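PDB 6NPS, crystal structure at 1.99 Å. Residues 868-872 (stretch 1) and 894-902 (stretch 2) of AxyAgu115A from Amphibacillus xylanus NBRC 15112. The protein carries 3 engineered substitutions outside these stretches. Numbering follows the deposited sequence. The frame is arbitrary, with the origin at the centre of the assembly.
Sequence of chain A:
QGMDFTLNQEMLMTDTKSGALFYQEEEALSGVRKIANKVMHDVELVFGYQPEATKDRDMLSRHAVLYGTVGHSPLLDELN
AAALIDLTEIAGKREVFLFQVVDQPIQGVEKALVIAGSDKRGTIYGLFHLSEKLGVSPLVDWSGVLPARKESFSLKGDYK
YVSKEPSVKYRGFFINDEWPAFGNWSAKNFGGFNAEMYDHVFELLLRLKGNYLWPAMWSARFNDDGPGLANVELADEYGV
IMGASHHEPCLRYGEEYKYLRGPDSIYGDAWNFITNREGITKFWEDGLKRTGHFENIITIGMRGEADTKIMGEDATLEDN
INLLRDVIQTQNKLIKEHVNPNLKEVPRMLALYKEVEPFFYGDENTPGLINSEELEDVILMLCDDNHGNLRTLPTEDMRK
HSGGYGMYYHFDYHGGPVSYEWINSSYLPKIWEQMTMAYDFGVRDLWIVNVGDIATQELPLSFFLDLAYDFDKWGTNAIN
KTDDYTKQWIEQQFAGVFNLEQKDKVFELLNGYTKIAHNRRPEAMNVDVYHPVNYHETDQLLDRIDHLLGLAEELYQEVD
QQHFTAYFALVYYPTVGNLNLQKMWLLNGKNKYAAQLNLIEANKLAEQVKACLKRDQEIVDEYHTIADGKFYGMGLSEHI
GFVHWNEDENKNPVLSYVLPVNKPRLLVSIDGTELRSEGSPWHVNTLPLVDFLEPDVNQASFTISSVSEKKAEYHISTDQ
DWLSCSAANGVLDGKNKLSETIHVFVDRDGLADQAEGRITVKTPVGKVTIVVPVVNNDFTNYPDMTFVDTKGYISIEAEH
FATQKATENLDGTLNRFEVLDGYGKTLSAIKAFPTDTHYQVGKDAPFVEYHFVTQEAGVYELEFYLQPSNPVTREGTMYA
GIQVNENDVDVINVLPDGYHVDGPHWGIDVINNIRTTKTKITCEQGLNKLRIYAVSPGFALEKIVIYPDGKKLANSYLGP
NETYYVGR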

ATOM      1  N   PRO A 868     -15.465  17.400 -17.730  1.00 31.88           N
ATOM      2  CA  PRO A 868     -16.292  17.644 -16.511  1.00 35.66           C
ATOM      3  C   PRO A 868     -16.913  19.039 -16.477  1.00 40.67           C
ATOM      4  O   PRO A 868     -16.559  19.921 -15.691  1.00 38.73           O
ATOM      5  CB  PRO A 868     -15.283  17.433 -15.372  1.00 36.14           C
ATOM      6  CG  PRO A 868     -13.978  17.852 -15.937  1.00 34.06           C
ATOM      7  CD  PRO A 868     -14.020  17.413 -17.425  1.00 36.68           C
ATOM      8  N   SER A 869     -17.872  19.252 -17.354  1.00 37.84           N
ATOM      9  CA  SER A 869     -18.643  20.482 -17.407  1.00 38.58           C
ATOM     10  C   SER A 869     -19.728  20.501 -16.337  1.00 42.48           C
ATOM     11  O   SER A 869     -20.222  19.460 -15.891  1.00 42.48           O
ATOM     12  CB  SER A 869     -19.282  20.627 -18.787  1.00 40.74           C
ATOM     13  OG  SER A 869     -18.330  21.173 -19.667  1.00 50.46           O
ATOM     14  N   ASN A 870     -20.135  21.712 -15.964  1.00 37.56           N
ATOM     15  CA  ASN A 870     -21.207  21.862 -15.007  1.00 31.58           C
ATOM     16  C   ASN A 870     -22.492  22.259 -15.721  1.00 35.09           C
ATOM     17  O   ASN A 870     -22.435  22.896 -16.776  1.00 36.40           O
ATOM     18  CB  ASN A 870     -20.814  22.930 -13.979  1.00 31.41           C
ATOM     19  CG  ASN A 870     -19.557  22.558 -13.246  1.00 36.13           C
ATOM     20  OD1 ASN A 870     -19.509  21.491 -12.635  1.00 37.89           O
ATOM     21  ND2 ASN A 870     -18.525  23.403 -13.304  1.00 29.93           N
ATOM     22  N   PRO A 871     -23.670  21.897 -15.196  1.00 36.57           N
ATOM     23  CA  PRO A 871     -24.918  22.312 -15.846  1.00 39.67           C
ATOM     24  C   PRO A 871     -24.974  23.824 -16.019  1.00 42.00           C
ATOM     25  O   PRO A 871     -24.547  24.590 -15.141  1.00 37.13           O
ATOM     26  CB  PRO A 871     -26.012  21.837 -14.872  1.00 43.42           C
ATOM     27  CG  PRO A 871     -25.366  20.834 -13.978  1.00 41.98           C
ATOM     28  CD  PRO A 871     -23.910  21.183 -13.925  1.00 40.65           C
ATOM     29  N   VAL A 872     -25.548  24.259 -17.153  1.00 37.71           N
ATOM     30  CA  VAL A 872     -25.619  25.697 -17.464  1.00 38.07           C
ATOM     31  C   VAL A 872     -26.838  26.388 -16.876  1.00 35.51           C
ATOM     32  O   VAL A 872     -26.923  27.631 -16.936  1.00 40.97           O
ATOM     33  CB  VAL A 872     -25.620  25.964 -18.987  1.00 36.55           C
ATOM     34  CG1 VAL A 872     -24.396  25.379 -19.598  1.00 37.90           C
ATOM     35  CG2 VAL A 872     -26.904  25.384 -19.644  1.00 35.01           C
ATOM     36  N   VAL A 894     -26.344  12.592 -17.665  1.00 36.35           N
ATOM     37  CA  VAL A 894     -24.944  12.173 -17.684  1.00 40.28           C
ATOM     38  C   VAL A 894     -24.223  12.577 -16.402  1.00 44.14           C
ATOM     39  O   VAL A 894     -23.005  12.405 -16.292  1.00 44.55           O
ATOM     40  CB  VAL A 894     -24.188  12.734 -18.909  1.00 44.01           C
ATOM     41  CG1 VAL A 894     -24.851  12.272 -20.207  1.00 43.14           C
ATOM     42  CG2 VAL A 894     -24.091  14.255 -18.848  1.00 43.67           C
ATOM     43  N   LEU A 895     -24.953  13.094 -15.425  1.00 40.04           N
ATOM     44  CA  LEU A 895     -24.399  13.496 -14.125  1.00 42.43           C
ATOM     45  C   LEU A 895     -24.745  12.498 -13.011  1.00 43.18           C
ATOM     46  O   LEU A 895     -25.761  11.809 -13.086  1.00 46.40           O
ATOM     47  CB  LEU A 895     -24.932  14.873 -13.708  1.00 39.75           C
ATOM     48  CG  LEU A 895     -24.525  16.025 -14.624  1.00 41.57           C
ATOM     49  CD1 LEU A 895     -25.082  17.315 -14.086  1.00 43.63           C
ATOM     50  CD2 LEU A 895     -23.040  16.101 -14.714  1.00 43.00           C
ATOM     51  N   PRO A 896     -23.932  12.432 -11.945  1.00 45.73           N
ATOM     52  CA  PRO A 896     -24.312  11.654 -10.755  1.00 47.16           C
ATOM     53  C   PRO A 896     -25.522  12.211 -10.033  1.00 52.78           C
ATOM     54  O   PRO A 896     -25.787  13.422 -10.032  1.00 52.04           O
ATOM     55  CB  PRO A 896     -23.080  11.759  -9.847  1.00 45.13           C
ATOM     56  CG  PRO A 896     -21.978  12.140 -10.716  1.00 48.00           C
ATOM     57  CD  PRO A 896     -22.559  12.959 -11.841  1.00 43.50           C
ATOM     58  N   ASP A 897     -26.233  11.305  -9.364  1.00 56.85           N
ATOM     59  CA  ASP A 897     -27.257  11.704  -8.409  1.00 67.01           C
ATOM     60  C   ASP A 897     -26.701  12.738  -7.437  1.00 60.76           C
ATOM     61  O   ASP A 897     -25.600  12.572  -6.896  1.00 57.05           O
ATOM     62  CB  ASP A 897     -27.755  10.486  -7.617  1.00 84.24           C
ATOM     63  CG  ASP A 897     -28.284   9.377  -8.507  1.00 98.00           C
ATOM     64  OD1 ASP A 897     -27.825   8.222  -8.346  1.00102.17           O
ATOM     65  OD2 ASP A 897     -29.166   9.652  -9.351  1.00102.30           O
ATOM     66  N   GLY A 898     -27.460  13.811  -7.231  1.00 57.06           N
ATOM     67  CA  GLY A 898     -27.077  14.823  -6.267  1.00 57.12           C
ATOM     68  C   GLY A 898     -25.893  15.680  -6.649  1.00 57.69           C
ATOM     69  O   GLY A 898     -25.309  16.334  -5.778  1.00 57.21           O
ATOM     70  N   TYR A 899     -25.525  15.706  -7.932  1.00 52.71           N
ATOM     71  CA  TYR A 899     -24.340  16.429  -8.362  1.00 44.10           C
ATOM     72  C   TYR A 899     -24.432  17.913  -8.027  1.00 43.76           C
ATOM     73  O   TYR A 899     -25.489  18.534  -8.166  1.00 45.91           O
ATOM     74  CB  TYR A 899     -24.151  16.259  -9.868  1.00 44.35           C
ATOM     75  CG  TYR A 899     -22.954  16.990 -10.376  1.00 44.77           C
ATOM     76  CD1 TYR A 899     -21.721  16.365 -10.430  1.00 41.82           C
ATOM     77  CD2 TYR A 899     -23.055  18.310 -10.828  1.00 44.64           C
ATOM     78  CE1 TYR A 899     -20.611  17.035 -10.896  1.00 38.97           C
ATOM     79  CE2 TYR A 899     -21.940  18.984 -11.307  1.00 42.83           C
ATOM     80  CZ  TYR A 899     -20.733  18.339 -11.324  1.00 38.88           C
ATOM     81  OH  TYR A 899     -19.624  18.979 -11.780  1.00 40.97           O
ATOM     82  N   HIS A 900     -23.307  18.498  -7.618  1.00 40.81           N
ATOM     83  CA  HIS A 900     -23.243  19.950  -7.458  1.00 42.11           C
ATOM     84  C   HIS A 900     -21.785  20.348  -7.322  1.00 42.08           C
ATOM     85  O   HIS A 900     -20.976  19.600  -6.766  1.00 38.61           O
ATOM     86  CB  HIS A 900     -24.068  20.451  -6.243  1.00 46.08           C
ATOM     87  CG  HIS A 900     -23.609  19.899  -4.927  1.00 51.05           C
ATOM     88  ND1 HIS A 900     -23.882  18.606  -4.530  1.00 53.17           N
ATOM     89  CD2 HIS A 900     -22.898  20.458  -3.916  1.00 49.53           C
ATOM     90  CE1 HIS A 900     -23.351  18.392  -3.336  1.00 51.87           C
ATOM     91  NE2 HIS A 900     -22.750  19.499  -2.944  1.00 48.69           N
ATOM     92  N   VAL A 901     -21.451  21.521  -7.854  1.00 41.42           N
ATOM     93  CA  VAL A 901     -20.115  22.060  -7.648  1.00 40.60           C
ATOM     94  C   VAL A 901     -19.800  22.094  -6.153  1.00 46.99           C
ATOM     95  O   VAL A 901     -20.656  22.431  -5.316  1.00 40.90           O
ATOM     96  CB  VAL A 901     -20.023  23.451  -8.305  1.00 43.32           C
ATOM     97  CG1 VAL A 901     -18.709  24.139  -7.965  1.00 43.00           C
ATOM     98  CG2 VAL A 901     -20.187  23.308  -9.831  1.00 39.39           C
ATOM     99  N   ASP A 902     -18.568  21.700  -5.814  1.00 45.18           N
ATOM    100  CA  ASP A 902     -18.004  21.524  -4.487  1.00 50.24           C
ATOM    101  C   ASP A 902     -18.483  20.238  -3.823  1.00 48.70           C
ATOM    102  O   ASP A 902     -18.097  19.988  -2.678  1.00 48.25           O
ATOM    103  CB  ASP A 902     -18.275  22.711  -3.545  1.00 57.97           C
ATOM    104  CG  ASP A 902     -17.570  23.981  -4.001  1.00 69.70           C
ATOM    105  OD1 ASP A 902     -18.210  25.064  -4.003  1.00 74.76           O
ATOM    106  OD2 ASP A 902     -16.375  23.889  -4.380  1.00 68.71           O
TER

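The two stretches, both without regular helix or strand, meet mainly through side chains over a small area, burying 212 Å² in total. One hydrogen bond joins them: Tyr899 OH donates to Asn870 OD1 at 2.7 Å. The tyrosine, with chi1 near 180°, points its CA-to-CB bond toward stretch 1, and its ring carries the hydroxyl far enough to reach the amide oxygen, which lies at the ring edge, near its plane. Asn870 leaves its backbone sideways in the m rotamer, but the end of the side chain comes nearer to stretch 2. Its amide suits this buried site because both ends are used: OD1 accepts from the tyrosine, while ND2 is hydrogen-bonded elsewhere in the structure. Val901 CG2 packs 3.4 Å from Asn870 OD1, the same oxygen that accepts from the tyrosine.

Apolar packing lies beside this polar link. Pro871 CG lies 3.5 Å from Leu895 CD1, and Pro871 CD lies 3.9 Å from Tyr899 CE2, so the compact proline ring touches both residues. Leu895, extended by its m,t rotamer, also directs its CA-to-CB bond toward stretch 1.

Within stretch 2, a type II turn from Pro896 to Tyr899, closed by the backbone hydrogen bond from Tyr899 N to Pro896 O at 3.1 Å, follows Leu895 directly and ends at the tyrosine. Gly898 suits the turn's positive phi of 71°.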